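Local coordinates for aminoglycoside 3'-phosphotransferase AphA1-IAB (Acinetobacter baumannii, PDB 4FEV), which phosphorylates kanamycin and related aminoglycosides on the 3'-hydroxyl with ATP as phosphate donor, giving the host resistance to these antibiotics, at residues A[51-56]-A[98-103]; A[80-85]-A[213-218]. All coordinates share one frame; numbering follows the deposited sequence.

Contact 1 (A[51-56]-A[98-103]); sequences PELFLK and LTTAIP. With PP1 (1-ter-butyl-3-p-tolyl-1H-pyrazolo[3,4-D]pyrimidin-4-ylamine), chain H.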
ATOM      1  N   PRO A  51     -11.399  -2.667  20.879  1.00 53.64           N
ATOM      2  CA  PRO A  51     -10.883  -1.788  19.823  1.00 40.39           C
ATOM      3  C   PRO A  51     -11.618  -1.979  18.500  1.00 38.08           C
ATOM      4  O   PRO A  51     -12.147  -3.058  18.226  1.00 29.71           O
ATOM      5  CB  PRO A  51      -9.430  -2.241  19.679  1.00 36.31           C
ATOM      6  CG  PRO A  51      -9.453  -3.678  20.081  1.00 39.51           C
ATOM      7  CD  PRO A  51     -10.464  -3.764  21.193  1.00 29.58           C
ATOM      8  N   GLU A  52     -11.652  -0.929  17.689  1.00 29.30           N
ATOM      9  CA  GLU A  52     -12.129  -1.033  16.319  1.00 25.44           C
ATOM     10  C   GLU A  52     -11.240  -2.011  15.548  1.00 25.25           C
ATOM     11  O   GLU A  52     -10.029  -2.048  15.754  1.00 22.43           O
ATOM     12  CB  GLU A  52     -12.094   0.339  15.654  1.00 24.75           C
ATOM     13  CG  GLU A  52     -12.572   0.367  14.213  1.00 34.39           C
ATOM     14  CD  GLU A  52     -12.727   1.783  13.685  1.00 80.79           C
ATOM     15  OE1 GLU A  52     -11.699   2.417  13.364  1.00 34.13           O
ATOM     16  OE2 GLU A  52     -13.876   2.267  13.595  1.00 57.08           O
ATOM     17  N   LEU A  53     -11.852  -2.802  14.671  1.00 23.46           N
ATOM     18  CA  LEU A  53     -11.128  -3.782  13.864  1.00 21.96           C
ATOM     19  C   LEU A  53     -11.484  -3.625  12.392  1.00 23.49           C
ATOM     20  O   LEU A  53     -12.554  -3.100  12.050  1.00 21.97           O
ATOM     21  CB  LEU A  53     -11.488  -5.206  14.287  1.00 22.94           C
ATOM     22  CG  LEU A  53     -11.381  -5.598  15.756  1.00 27.32           C
ATOM     23  CD1 LEU A  53     -11.877  -7.031  15.976  1.00 25.57           C
ATOM     24  CD2 LEU A  53      -9.951  -5.438  16.243  1.00 23.23           C
ATOM     25  N   PHE A  54     -10.601  -4.106  11.524  1.00 19.24           N
ATOM     26  CA  PHE A  54     -10.929  -4.255  10.114  1.00 18.50           C
ATOM     27  C   PHE A  54     -10.849  -5.708   9.659  1.00 22.64           C
ATOM     28  O   PHE A  54      -9.955  -6.454  10.068  1.00 17.72           O
ATOM     29  CB  PHE A  54     -10.033  -3.370   9.249  1.00 16.80           C
ATOM     30  CG  PHE A  54     -10.453  -1.937   9.243  1.00 17.21           C
ATOM     31  CD1 PHE A  54     -11.443  -1.503   8.380  1.00 17.71           C
ATOM     32  CD2 PHE A  54      -9.878  -1.023  10.112  1.00 17.73           C
ATOM     33  CE1 PHE A  54     -11.855  -0.181   8.376  1.00 20.79           C
ATOM     34  CE2 PHE A  54     -10.285   0.310  10.108  1.00 17.77           C
ATOM     35  CZ  PHE A  54     -11.272   0.724   9.241  1.00 19.94           C
ATOM     36  N   LEU A  55     -11.795  -6.106   8.814  1.00 18.83           N
ATOM     37  CA  LEU A  55     -11.785  -7.452   8.258  1.00 19.10           C
ATOM     38  C   LEU A  55     -11.767  -7.435   6.729  1.00 17.73           C
ATOM     39  O   LEU A  55     -12.695  -6.929   6.089  1.00 21.27           O
ATOM     40  CB  LEU A  55     -12.978  -8.254   8.778  1.00 20.78           C
ATOM     41  CG  LEU A  55     -13.194  -9.673   8.244  1.00 23.31           C
ATOM     42  CD1 LEU A  55     -11.998 -10.574   8.548  1.00 21.30           C
ATOM     43  CD2 LEU A  55     -14.467 -10.264   8.839  1.00 24.56           C
ATOM     44  N   LYS A  56     -10.703  -7.988   6.151  1.00 16.32           N
ATOM     45  CA  LYS A  56     -10.589  -8.120   4.706  1.00 15.46           C
ATOM     46  C   LYS A  56     -10.976  -9.518   4.245  1.00 22.76           C
ATOM     47  O   LYS A  56     -10.537 -10.519   4.816  1.00 22.09           O
ATOM     48  CB  LYS A  56      -9.164  -7.848   4.245  1.00 13.63           C
ATOM     49  CG  LYS A  56      -8.815  -6.409   4.051  1.00 23.73           C
ATOM     50  CD  LYS A  56      -7.595  -6.315   3.140  1.00 31.87           C
ATOM     51  CE  LYS A  56      -7.153  -4.884   2.962  1.00 19.89           C
ATOM     52  NZ  LYS A  56      -6.079  -4.779   1.941  1.00 32.77           N
ATOM     53  N   LEU A  98      -8.194 -10.374   9.643  1.00 16.64           N
ATOM     54  CA  LEU A  98      -8.728  -9.501  10.683  1.00 17.70           C
ATOM     55  C   LEU A  98      -7.596  -8.774  11.396  1.00 16.83           C
ATOM     56  O   LEU A  98      -6.709  -9.410  11.972  1.00 16.61           O
ATOM     57  CB  LEU A  98      -9.524 -10.322  11.701  1.00 19.74           C
ATOM     58  CG  LEU A  98     -10.186  -9.553  12.850  1.00 21.23           C
ATOM     59  CD1 LEU A  98     -11.362  -8.688  12.340  1.00 21.84           C
ATOM     60  CD2 LEU A  98     -10.638 -10.503  13.950  1.00 23.19           C
ATOM     61  N   THR A  99      -7.637  -7.449  11.374  1.00 16.49           N
ATOM     62  CA  THR A  99      -6.598  -6.634  11.994  1.00 15.77           C
ATOM     63  C   THR A  99      -7.189  -5.565  12.910  1.00 16.97           C
ATOM     64  O   THR A  99      -8.368  -5.220  12.789  1.00 18.03           O
ATOM     65  CB  THR A  99      -5.742  -5.913  10.931  1.00 13.94           C
ATOM     66  OG1 THR A  99      -6.580  -5.038  10.161  1.00 14.51           O
ATOM     67  CG2 THR A  99      -5.069  -6.922   9.999  1.00 15.27           C
ATOM     68  N   THR A 100      -6.357  -5.027  13.804  1.00 16.88           N
ATOM     69  CA  THR A 100      -6.745  -3.891  14.639  1.00 17.94           C
ATOM     70  C   THR A 100      -6.679  -2.604  13.825  1.00 17.03           C
ATOM     71  O   THR A 100      -5.794  -2.430  12.999  1.00 28.46           O
ATOM     72  CB  THR A 100      -5.824  -3.724  15.858  1.00 18.25           C
ATOM     73  OG1 THR A 100      -4.483  -3.489  15.408  1.00 28.76           O
ATOM     74  CG2 THR A 100      -5.867  -4.970  16.762  1.00 19.41           C
ATOM     75  N   ALA A 101      -7.627  -1.705  14.047  1.00 20.39           N
ATOM     76  CA  ALA A 101      -7.613  -0.445  13.328  1.00 17.56           C
ATOM     77  C   ALA A 101      -6.535   0.458  13.908  1.00 17.12           C
ATOM     78  O   ALA A 101      -6.272   0.443  15.107  1.00 25.28           O
ATOM     79  CB  ALA A 101      -8.983   0.234  13.401  1.00 19.09           C
ATOM     80  N   ILE A 102      -5.879   1.216  13.046  1.00 15.85           N
ATOM     81  CA  ILE A 102      -5.074   2.323  13.515  1.00 15.74           C
ATOM     82  C   ILE A 102      -6.006   3.526  13.598  1.00 16.95           C
ATOM     83  O   ILE A 102      -6.552   3.966  12.580  1.00 20.00           O
ATOM     84  CB  ILE A 102      -3.923   2.618  12.544  1.00 25.38           C
ATOM     85  CG1 ILE A 102      -2.979   1.417  12.459  1.00 21.40           C
ATOM     86  CG2 ILE A 102      -3.163   3.853  12.983  1.00 17.61           C
ATOM     87  CD1 ILE A 102      -1.891   1.623  11.463  1.00 22.02           C
ATOM     88  N   PRO A 103      -6.212   4.059  14.813  1.00 18.40           N
ATOM     89  CA  PRO A 103      -7.131   5.194  14.977  1.00 19.77           C
ATOM     90  C   PRO A 103      -6.654   6.434  14.232  1.00 19.97           C
ATOM     91  O   PRO A 103      -5.448   6.670  14.110  1.00 18.55           O
ATOM     92  CB  PRO A 103      -7.099   5.455  16.481  1.00 25.10           C
ATOM     93  CG  PRO A 103      -5.789   4.900  16.937  1.00 43.31           C
ATOM     94  CD  PRO A 103      -5.531   3.709  16.071  1.00 22.21           C
TER
HETATM   95  N1  PP1 H 302      -7.802  -0.113   6.492  0.92 16.71           N
HETATM   96  C2  PP1 H 302      -6.157  -0.418   9.678  0.92 11.71           C
HETATM   97  N3  PP1 H 302      -6.538  -0.797   8.473  0.92 18.59           N
HETATM   98  C4  PP1 H 302      -7.286   0.023   7.710  0.92 13.49           C
HETATM   99  C5  PP1 H 302      -7.659   1.278   8.172  0.92 11.01           C
HETATM  100  C6  PP1 H 302      -7.226   1.637   9.457  0.92 17.53           C
HETATM  101  N7  PP1 H 302      -6.495   0.768  10.152  0.92 10.73           N
HETATM  102  N8  PP1 H 302      -8.444   0.886   6.141  0.92  8.36           N
HETATM  103  C9  PP1 H 302      -8.390   1.821   7.101  0.92 14.10           C
HETATM  104  N10 PP1 H 302      -7.486   2.798  10.060  0.92 11.99           N
HETATM  105  C11 PP1 H 302      -9.063   3.048   7.031  0.92 24.48           C
HETATM  106  C12 PP1 H 302      -8.932   4.062   7.973  0.92 70.57           C
HETATM  107  C13 PP1 H 302      -9.619   5.264   7.851  0.92 39.13           C
HETATM  108  C14 PP1 H 302     -10.450   5.468   6.762  0.92 50.02           C
HETATM  109  C15 PP1 H 302     -10.587   4.470   5.802  0.92 75.48           C
HETATM  110  C16 PP1 H 302      -9.885   3.275   5.931  0.92 68.06           C
HETATM  111  C24 PP1 H 302     -11.206   6.791   6.625  0.92 66.90           C
HETATM  112  C28 PP1 H 302      -7.624  -1.317   5.628  0.92 21.24           C
HETATM  113  C29 PP1 H 302      -8.334  -1.032   4.304  0.92 20.66           C
HETATM  114  C33 PP1 H 302      -6.119  -1.527   5.379  0.92 15.35           C
HETATM  115  C37 PP1 H 302      -8.233  -2.541   6.323  0.92  6.00           C
HETATM  116  O   HOH W   1      -7.859  -0.673  17.007  1.00 35.59           O
HETATM  117  O   HOH W   2      -7.789  -6.453   7.808  1.00 16.80           O
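With chi1 at -79°, Phe54 has its ring anti to the carbonyl carbon and beside the backbone N, which lays it against Ala101: CE2 of Phe54 comes 3.5 Å from CB of Ala101, and the alanine sits at the ring's edge. One ring face is taken by the inhibitor PP1, whose fused bicycle lies offset toward the rim, CE2 of Phe54 being 3.4 Å from PP1 C6. Leu98, its CG anti to the backbone N (chi1 -179°), sends CD1 between CB of Leu53 and CB of Leu55.

The strands run antiparallel, and Phe54 and Thr99 form the hydrogen-bonded pair. N of Phe54 gives to O of Thr99 at 2.8 Å; the return bond, from Thr99 N to Phe54 O, completes the pair. The same oxygen also takes a water that bridges to Thr99 OG1. Past the strand end, Ala101 N reaches Glu52 O at 3.0 Å, from above the carbonyl plane, and a second water ties Glu52 O to Ala101 O.

The next residue, Ile102, gives its N-H to PP1 N7 at 3.0 Å, and its O accepts from PP1 N10. This two-bond pattern resembles inhibitor binding at the hinge of protein kinases and is consistent with PP1 sitting in the adenine pocket.

Strand 40-45 flanks 53-59 on its other side, with Arg43 holding Glu52 OE2 in a salt bridge, while strand 85-91 flanks 94-100 and puts Lys86 against Leu98.

Contact 2 (A[80-85]-A[213-218]); sequences MPLPTI and IGCIDV. With NA (sodium ion), chain I; PP1 (1-ter-butyl-3-p-tolyl-1H-pyrazolo[3,4-D]pyrimidin-4-ylamine), chain H.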
ATOM      1  N   MET A  80       8.139  -1.123  11.774  1.00 20.50           N
ATOM      2  CA  MET A  80       7.309   0.063  11.545  1.00 16.35           C
ATOM      3  C   MET A  80       5.981  -0.082  12.282  1.00 20.31           C
ATOM      4  O   MET A  80       5.603  -1.192  12.667  1.00 16.46           O
ATOM      5  CB  MET A  80       7.060   0.265  10.033  1.00 18.39           C
ATOM      6  CG  MET A  80       8.318   0.585   9.222  1.00 16.60           C
ATOM      7  SD  MET A  80       9.114   2.162   9.631  1.00 26.18           S
ATOM      8  CE  MET A  80       8.104   3.293   8.691  1.00 28.37           C
ATOM      9  N   PRO A  81       5.270   1.043  12.498  1.00 17.14           N
ATOM     10  CA  PRO A  81       3.950   0.998  13.139  1.00 22.62           C
ATOM     11  C   PRO A  81       2.843   0.564  12.162  1.00 12.08           C
ATOM     12  O   PRO A  81       2.517   1.301  11.219  1.00 24.01           O
ATOM     13  CB  PRO A  81       3.735   2.449  13.601  1.00 14.37           C
ATOM     14  CG  PRO A  81       4.547   3.274  12.643  1.00 13.96           C
ATOM     15  CD  PRO A  81       5.757   2.428  12.322  1.00 21.38           C
ATOM     16  N   LEU A  82       2.272  -0.612  12.412  1.00 19.15           N
ATOM     17  CA  LEU A  82       1.335  -1.253  11.489  1.00 30.71           C
ATOM     18  C   LEU A  82       0.129  -1.793  12.232  1.00 27.92           C
ATOM     19  O   LEU A  82       0.196  -2.006  13.433  1.00 19.85           O
ATOM     20  CB  LEU A  82       2.010  -2.442  10.784  1.00 20.23           C
ATOM     21  CG  LEU A  82       3.113  -2.182   9.768  1.00 25.26           C
ATOM     22  CD1 LEU A  82       3.395  -3.440   8.961  1.00 14.33           C
ATOM     23  CD2 LEU A  82       2.686  -1.075   8.869  1.00 21.21           C
ATOM     24  N   PRO A  83      -0.973  -2.055  11.508  1.00 11.76           N
ATOM     25  CA  PRO A  83      -2.076  -2.795  12.129  1.00 11.43           C
ATOM     26  C   PRO A  83      -1.624  -4.178  12.608  1.00 13.17           C
ATOM     27  O   PRO A  83      -0.778  -4.803  11.963  1.00 20.77           O
ATOM     28  CB  PRO A  83      -3.083  -2.941  10.984  1.00 11.37           C
ATOM     29  CG  PRO A  83      -2.821  -1.741  10.114  1.00 10.57           C
ATOM     30  CD  PRO A  83      -1.306  -1.599  10.148  1.00 10.37           C
ATOM     31  N   THR A  84      -2.192  -4.649  13.713  1.00 17.26           N
ATOM     32  CA  THR A  84      -1.827  -5.954  14.267  1.00 20.80           C
ATOM     33  C   THR A  84      -2.768  -7.048  13.754  1.00 17.76           C
ATOM     34  O   THR A  84      -3.985  -6.863  13.740  1.00 22.32           O
ATOM     35  CB  THR A  84      -1.885  -5.906  15.803  1.00 47.30           C
ATOM     36  OG1 THR A  84      -1.004  -4.878  16.273  1.00 29.29           O
ATOM     37  CG2 THR A  84      -1.483  -7.243  16.411  1.00 30.31           C
ATOM     38  N   ILE A  85      -2.202  -8.173  13.322  1.00 13.21           N
ATOM     39  CA  ILE A  85      -2.999  -9.320  12.876  1.00 13.83           C
ATOM     40  C   ILE A  85      -3.666  -9.993  14.069  1.00 18.99           C
ATOM     41  O   ILE A  85      -2.987 -10.468  14.983  1.00 18.30           O
ATOM     42  CB  ILE A  85      -2.128 -10.359  12.104  1.00 15.17           C
ATOM     43  CG1 ILE A  85      -1.475  -9.715  10.869  1.00 14.23           C
ATOM     44  CG2 ILE A  85      -2.949 -11.578  11.712  1.00 13.61           C
ATOM     45  CD1 ILE A  85      -0.318 -10.516  10.300  1.00 11.91           C
ATOM     46  N   ILE A 213       0.934   8.330  12.701  1.00 15.60           N
ATOM     47  CA  ILE A 213       1.147   7.205  13.611  1.00 12.74           C
ATOM     48  C   ILE A 213       1.258   5.836  12.936  1.00 25.95           C
ATOM     49  O   ILE A 213       1.608   4.855  13.583  1.00 20.14           O
ATOM     50  CB  ILE A 213       0.102   7.170  14.738  1.00 27.92           C
ATOM     51  CG1 ILE A 213      -1.306   7.031  14.168  1.00 17.74           C
ATOM     52  CG2 ILE A 213       0.205   8.429  15.583  1.00 41.79           C
ATOM     53  CD1 ILE A 213      -2.317   6.570  15.183  1.00 39.89           C
ATOM     54  N   GLY A 214       0.982   5.747  11.642  1.00 14.00           N
ATOM     55  CA  GLY A 214       1.142   4.454  10.995  1.00 13.13           C
ATOM     56  C   GLY A 214       0.779   4.382   9.531  1.00 23.74           C
ATOM     57  O   GLY A 214       0.230   5.328   8.972  1.00 10.70           O
ATOM     58  N   CYS A 215       1.094   3.253   8.903  1.00 13.59           N
ATOM     59  CA  CYS A 215       0.715   3.043   7.516  1.00  7.33           C
ATOM     60  C   CYS A 215      -0.097   1.764   7.384  1.00  9.75           C
ATOM     61  O   CYS A 215      -0.029   0.880   8.238  1.00 14.84           O
ATOM     62  CB  CYS A 215       1.940   3.027   6.593  1.00 14.29           C
ATOM     63  SG  CYS A 215       3.058   1.634   6.819  1.00 16.67           S
ATOM     64  N   ILE A 216      -0.877   1.674   6.311  1.00  7.33           N
ATOM     65  CA  ILE A 216      -1.749   0.531   6.103  1.00  7.66           C
ATOM     66  C   ILE A 216      -1.595   0.060   4.667  1.00  7.98           C
ATOM     67  O   ILE A 216      -0.879   0.694   3.887  1.00  9.70           O
ATOM     68  CB  ILE A 216      -3.233   0.917   6.368  1.00 14.47           C
ATOM     69  CG1 ILE A 216      -3.662   2.061   5.430  1.00 12.29           C
ATOM     70  CG2 ILE A 216      -3.419   1.315   7.821  1.00  9.38           C
ATOM     71  CD1 ILE A 216      -5.177   2.402   5.486  1.00 12.09           C
ATOM     72  N   ASP A 217      -2.265  -1.042   4.325  1.00  7.23           N
ATOM     73  CA  ASP A 217      -2.304  -1.559   2.959  1.00  6.93           C
ATOM     74  C   ASP A 217      -0.922  -1.918   2.412  1.00 17.22           C
ATOM     75  O   ASP A 217      -0.468  -1.362   1.406  1.00 10.31           O
ATOM     76  CB  ASP A 217      -3.013  -0.573   2.025  1.00 12.09           C
ATOM     77  CG  ASP A 217      -3.940  -1.263   1.059  1.00 74.34           C
ATOM     78  OD1 ASP A 217      -5.016  -1.715   1.511  1.00 35.45           O
ATOM     79  OD2 ASP A 217      -3.594  -1.349  -0.140  1.00 72.09           O
ATOM     80  N   VAL A 218      -0.277  -2.885   3.060  1.00  9.64           N
ATOM     81  CA  VAL A 218       1.138  -3.152   2.827  1.00  9.07           C
ATOM     82  C   VAL A 218       1.387  -4.377   1.949  1.00  9.53           C
ATOM     83  O   VAL A 218       2.464  -4.966   1.991  1.00  6.54           O
ATOM     84  CB  VAL A 218       1.862  -3.339   4.177  1.00  6.60           C
ATOM     85  CG1 VAL A 218       1.786  -2.066   4.989  1.00  6.19           C
ATOM     86  CG2 VAL A 218       1.266  -4.524   4.964  1.00 11.93           C
TER
HETATM   87 NA    NA I 303       4.934  -2.592  14.559  0.82 30.35          NA
HETATM   88  N1  PP1 H 302      -7.802  -0.113   6.492  0.92 16.71           N
HETATM   89  C2  PP1 H 302      -6.157  -0.418   9.678  0.92 11.71           C
HETATM   90  N3  PP1 H 302      -6.538  -0.797   8.473  0.92 18.59           N
HETATM   91  C4  PP1 H 302      -7.286   0.023   7.710  0.92 13.49           C
HETATM   92  C5  PP1 H 302      -7.659   1.278   8.172  0.92 11.01           C
HETATM   93  C6  PP1 H 302      -7.226   1.637   9.457  0.92 17.53           C
HETATM   94  N7  PP1 H 302      -6.495   0.768  10.152  0.92 10.73           N
HETATM   95  N8  PP1 H 302      -8.444   0.886   6.141  0.92  8.36           N
HETATM   96  C9  PP1 H 302      -8.390   1.821   7.101  0.92 14.10           C
HETATM   97  N10 PP1 H 302      -7.486   2.798  10.060  0.92 11.99           N
HETATM   98  C11 PP1 H 302      -9.063   3.048   7.031  0.92 24.48           C
HETATM   99  C12 PP1 H 302      -8.932   4.062   7.973  0.92 70.57           C
HETATM  100  C13 PP1 H 302      -9.619   5.264   7.851  0.92 39.13           C
HETATM  101  C14 PP1 H 302     -10.450   5.468   6.762  0.92 50.02           C
HETATM  102  C15 PP1 H 302     -10.587   4.470   5.802  0.92 75.48           C
HETATM  103  C16 PP1 H 302      -9.885   3.275   5.931  0.92 68.06           C
HETATM  104  C24 PP1 H 302     -11.206   6.791   6.625  0.92 66.90           C
HETATM  105  C28 PP1 H 302      -7.624  -1.317   5.628  0.92 21.24           C
HETATM  106  C29 PP1 H 302      -8.334  -1.032   4.304  0.92 20.66           C
HETATM  107  C33 PP1 H 302      -6.119  -1.527   5.379  0.92 15.35           C
HETATM  108  C37 PP1 H 302      -8.233  -2.541   6.323  0.92  6.00           C
HETATM  109  O   HOH W   3       2.821  -1.593  14.834  1.00 34.64           O
HETATM  110  O   HOH W   4       6.255  -1.100  15.942  1.00 51.75           O
HETATM  111  O   HOH W   5       4.918  -4.115  16.407  1.00 35.05           O
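A buried carbonyl with no hydrogen-bond partner in the model marks this contact: from loop 80-85, O of Cys215 is approached by CD of Pro83 at 3.4 Å and by CD2 of Leu82 at the same distance. That leucine methyl also touches SG of Cys215, again at 3.4 Å, and stands close to CG1 of Val218. Leu82 has CG anti to its own carbonyl carbon (chi1 -69°), and from there CD2 reaches down among these three groups. The one direct hydrogen bond between the segments is weak: N of Cys215 points at O of Pro81 over 3.3 Å. Beside it the proline ring lies on the backbone, its CB 3.2 Å from O of Ile213.

Strand 211-215, at the edge of the small C-lobe sheet, carries a classic beta bulge, Ile213 and Gly214 together pairing with the single residue Ile206. In this fold, related to protein kinases, the loop between helix 61-76 and strand 85-91 packs on the C-lobe strand leading to Asp217, whose place after that strand fits the metal-binding aspartate of the kinase DFG position. OD1 of Asp217 forms a salt bridge with Lys56.

Pro83 and Ile216 also line the PP1 site, probably the adenine pocket. Their side chains cross at about a right angle, CG of Pro83 lying 3.9 Å from CG2 of Ile216, and both touch PP1: CG of Pro83 lies 3.6 Å from C2 of the pyrimidine ring, while Ile216 CD1 lies 3.6 Å from C9 in the pyrazole ring.

Just before Pro81, O of Met80 is one of six ligands of a sodium ion, among them O of Thr77 and three waters, and one of those waters accepts the N-H of Leu82.

Overall arrangement
From the N terminus the chain lays down strand 53-59, then helix 61-76 and the loop 80-85, before strands 85-91 and 94-100. Contact 1 closes the loop from 51-56 to 98-103, with helix 61-76 inside it, and pairs strand 53-59 with strand 94-100 in the N-lobe sheet. Contact 2 starts within that loop and closes one of 127 residues between 80-85 and 213-218, past helices 107-113 to 176-184, so the two cross instead of nesting. It ties the N-lobe to the small C-lobe sheet. They meet directly in a probable hydrogen bond from Thr100 N to Thr84 O at 3.0 Å, and both touch PP1, contact 1 with hydrogen bonds and contact 2 by packing.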